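Local coordinates for putative tetR-family transcriptional regulatory protein (Streptomyces coelicolor, PDB 2DG8), which probably binds DNA as a dimeric transcriptional regulator of the TetR family, through a helix-turn-helix motif in its N-terminal part, at residues A[12-17]-A[39-44]. Residues are numbered along the deposited sequence; the frame is centred on the assembly and turned at random.
Sequences ERILAA and AGVPLG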
ATOM      1  N   GLU A  12      -7.997 -12.252 -23.668  1.00 44.85           N
ATOM      2  CA  GLU A  12      -6.984 -12.432 -22.629  1.00 44.92           C
ATOM      3  C   GLU A  12      -5.783 -11.532 -22.910  1.00 44.25           C
ATOM      4  O   GLU A  12      -5.188 -10.959 -21.993  1.00 40.97           O
ATOM      5  CB  GLU A  12      -6.497 -13.890 -22.586  1.00 47.63           C
ATOM      6  CG  GLU A  12      -7.583 -14.943 -22.334  1.00 52.96           C
ATOM      7  CD  GLU A  12      -7.007 -16.352 -22.179  1.00 56.98           C
ATOM      8  OE1 GLU A  12      -7.790 -17.297 -21.940  1.00 59.33           O
ATOM      9  OE2 GLU A  12      -5.773 -16.519 -22.295  1.00 59.00           O
ATOM     10  N   ARG A  13      -5.424 -11.417 -24.183  1.00 42.93           N
ATOM     11  CA  ARG A  13      -4.284 -10.597 -24.566  1.00 42.59           C
ATOM     12  C   ARG A  13      -4.567  -9.135 -24.277  1.00 39.74           C
ATOM     13  O   ARG A  13      -3.665  -8.372 -23.928  1.00 39.98           O
ATOM     14  CB  ARG A  13      -3.966 -10.777 -26.050  1.00 44.01           C
ATOM     15  CG  ARG A  13      -2.479 -10.860 -26.346  1.00 49.80           C
ATOM     16  CD  ARG A  13      -2.237 -11.082 -27.828  1.00 54.55           C
ATOM     17  NE  ARG A  13      -2.990 -12.229 -28.324  1.00 57.28           N
ATOM     18  CZ  ARG A  13      -3.789 -12.190 -29.385  1.00 58.79           C
ATOM     19  NH1 ARG A  13      -4.440 -13.279 -29.771  1.00 59.22           N
ATOM     20  NH2 ARG A  13      -3.940 -11.056 -30.057  1.00 60.74           N
ATOM     21  N   ILE A  14      -5.824  -8.742 -24.421  1.00 36.33           N
ATOM     22  CA  ILE A  14      -6.187  -7.363 -24.162  1.00 35.26           C
ATOM     23  C   ILE A  14      -5.995  -7.071 -22.679  1.00 34.02           C
ATOM     24  O   ILE A  14      -5.451  -6.027 -22.316  1.00 32.45           O
ATOM     25  CB  ILE A  14      -7.644  -7.081 -24.586  1.00 35.32           C
ATOM     26  CG1 ILE A  14      -7.732  -7.094 -26.118  1.00 37.99           C
ATOM     27  CG2 ILE A  14      -8.103  -5.732 -24.029  1.00 34.88           C
ATOM     28  CD1 ILE A  14      -9.146  -7.039 -26.681  1.00 38.01           C
ATOM     29  N   LEU A  15      -6.419  -8.007 -21.832  1.00 31.18           N
ATOM     30  CA  LEU A  15      -6.288  -7.843 -20.388  1.00 32.83           C
ATOM     31  C   LEU A  15      -4.828  -7.724 -19.971  1.00 33.52           C
ATOM     32  O   LEU A  15      -4.469  -6.861 -19.166  1.00 32.15           O
ATOM     33  CB  LEU A  15      -6.945  -9.015 -19.662  1.00 32.50           C
ATOM     34  CG  LEU A  15      -8.477  -9.040 -19.739  1.00 32.63           C
ATOM     35  CD1 LEU A  15      -8.997 -10.289 -19.066  1.00 30.92           C
ATOM     36  CD2 LEU A  15      -9.053  -7.793 -19.073  1.00 32.60           C
ATOM     37  N   ALA A  16      -3.986  -8.582 -20.538  1.00 34.78           N
ATOM     38  CA  ALA A  16      -2.561  -8.569 -20.232  1.00 35.55           C
ATOM     39  C   ALA A  16      -1.916  -7.242 -20.637  1.00 35.51           C
ATOM     40  O   ALA A  16      -1.134  -6.672 -19.879  1.00 36.40           O
ATOM     41  CB  ALA A  16      -1.865  -9.727 -20.943  1.00 36.49           C
ATOM     42  N   ALA A  17      -2.248  -6.758 -21.830  1.00 35.71           N
ATOM     43  CA  ALA A  17      -1.696  -5.505 -22.339  1.00 34.37           C
ATOM     44  C   ALA A  17      -2.124  -4.341 -21.449  1.00 34.75           C
ATOM     45  O   ALA A  17      -1.380  -3.368 -21.265  1.00 35.41           O
ATOM     46  CB  ALA A  17      -2.170  -5.277 -23.771  1.00 37.07           C
ATOM     47  N   ALA A  39      -1.592  -4.979 -27.354  1.00 43.27           N
ATOM     48  CA  ALA A  39      -2.156  -6.313 -27.503  1.00 42.10           C
ATOM     49  C   ALA A  39      -2.056  -6.759 -28.954  1.00 43.20           C
ATOM     50  O   ALA A  39      -2.303  -7.924 -29.278  1.00 43.74           O
ATOM     51  CB  ALA A  39      -3.618  -6.314 -27.060  1.00 41.91           C
ATOM     52  N   GLY A  40      -1.690  -5.830 -29.830  1.00 42.60           N
ATOM     53  CA  GLY A  40      -1.589  -6.171 -31.237  1.00 43.46           C
ATOM     54  C   GLY A  40      -2.921  -6.684 -31.746  1.00 42.76           C
ATOM     55  O   GLY A  40      -3.011  -7.790 -32.278  1.00 44.29           O
ATOM     56  N   VAL A  41      -3.967  -5.886 -31.549  1.00 42.49           N
ATOM     57  CA  VAL A  41      -5.312  -6.231 -31.995  1.00 41.12           C
ATOM     58  C   VAL A  41      -5.950  -4.953 -32.520  1.00 40.62           C
ATOM     59  O   VAL A  41      -5.638  -3.859 -32.055  1.00 41.62           O
ATOM     60  CB  VAL A  41      -6.192  -6.784 -30.832  1.00 43.42           C
ATOM     61  CG1 VAL A  41      -5.459  -7.894 -30.107  1.00 43.41           C
ATOM     62  CG2 VAL A  41      -6.561  -5.660 -29.856  1.00 42.37           C
ATOM     63  N   PRO A  42      -6.845  -5.068 -33.509  1.00 42.05           N
ATOM     64  CA  PRO A  42      -7.465  -3.840 -34.014  1.00 39.97           C
ATOM     65  C   PRO A  42      -8.216  -3.074 -32.922  1.00 40.19           C
ATOM     66  O   PRO A  42      -8.769  -3.672 -31.989  1.00 39.50           O
ATOM     67  CB  PRO A  42      -8.377  -4.344 -35.137  1.00 41.86           C
ATOM     68  CG  PRO A  42      -8.653  -5.778 -34.769  1.00 44.02           C
ATOM     69  CD  PRO A  42      -7.322  -6.254 -34.243  1.00 41.37           C
ATOM     70  N   LEU A  43      -8.217  -1.748 -33.040  1.00 39.37           N
ATOM     71  CA  LEU A  43      -8.877  -0.868 -32.081  1.00 40.61           C
ATOM     72  C   LEU A  43     -10.308  -1.311 -31.767  1.00 40.34           C
ATOM     73  O   LEU A  43     -10.748  -1.265 -30.614  1.00 40.14           O
ATOM     74  CB  LEU A  43      -8.886   0.570 -32.618  1.00 39.09           C
ATOM     75  CG  LEU A  43      -9.580   1.647 -31.775  1.00 41.82           C
ATOM     76  CD1 LEU A  43      -8.817   1.875 -30.467  1.00 41.40           C
ATOM     77  CD2 LEU A  43      -9.637   2.950 -32.575  1.00 40.76           C
ATOM     78  N   GLY A  44     -11.028  -1.747 -32.795  1.00 39.16           N
ATOM     79  CA  GLY A  44     -12.401  -2.179 -32.603  1.00 39.62           C
ATOM     80  C   GLY A  44     -12.571  -3.343 -31.635  1.00 41.06           C
ATOM     81  O   GLY A  44     -13.639  -3.502 -31.041  1.00 41.65           O
TER
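Ala39 sets its methyl group against one face of helix 10-25, with CB 3.7 Å from Ala17 CB and equally near the backbone carbonyl O of Arg13. With such small side chains the backbones come close, Ala17 CA and Ala39 CA lying 5.2 Å apart. One turn back, Ile14 sends CG1 alongside its own backbone N (chi1 -71°), where it meets Val41 CG2 at 4.2 Å, the two branched chains crossing at about a right angle. Met46 of helix 44-49 touches both, and Ile35 of helix 32-39 touches Ile14 and Ala17. This is the packing of the first helix of a TetR-type DNA-binding domain on the turn of its helix-turn-helix, between helix 32-39 and the probable recognition helix 44-49. Gly40, with positive phi, closes helix 32-39 in a Schellman motif and delivers Val41 to the interior. Arg13 runs past Val41 in the opposite direction, bent at chi3 (-53°). Its CD lies 3.5 Å from Ala39 O. That oxygen sits in the plane of the guanidinium, at its edge, but NH2 to Ala39 O, at 3.6 Å, is too long to count as a hydrogen bond. NH2 also approaches Val41 CG1 obliquely, at 3.5 Å, while NH1 is held by a salt bridge to Asp7. An alanine in place of Arg13 would probably leave Asp7 without this charged partner and uncover one flank of Val41.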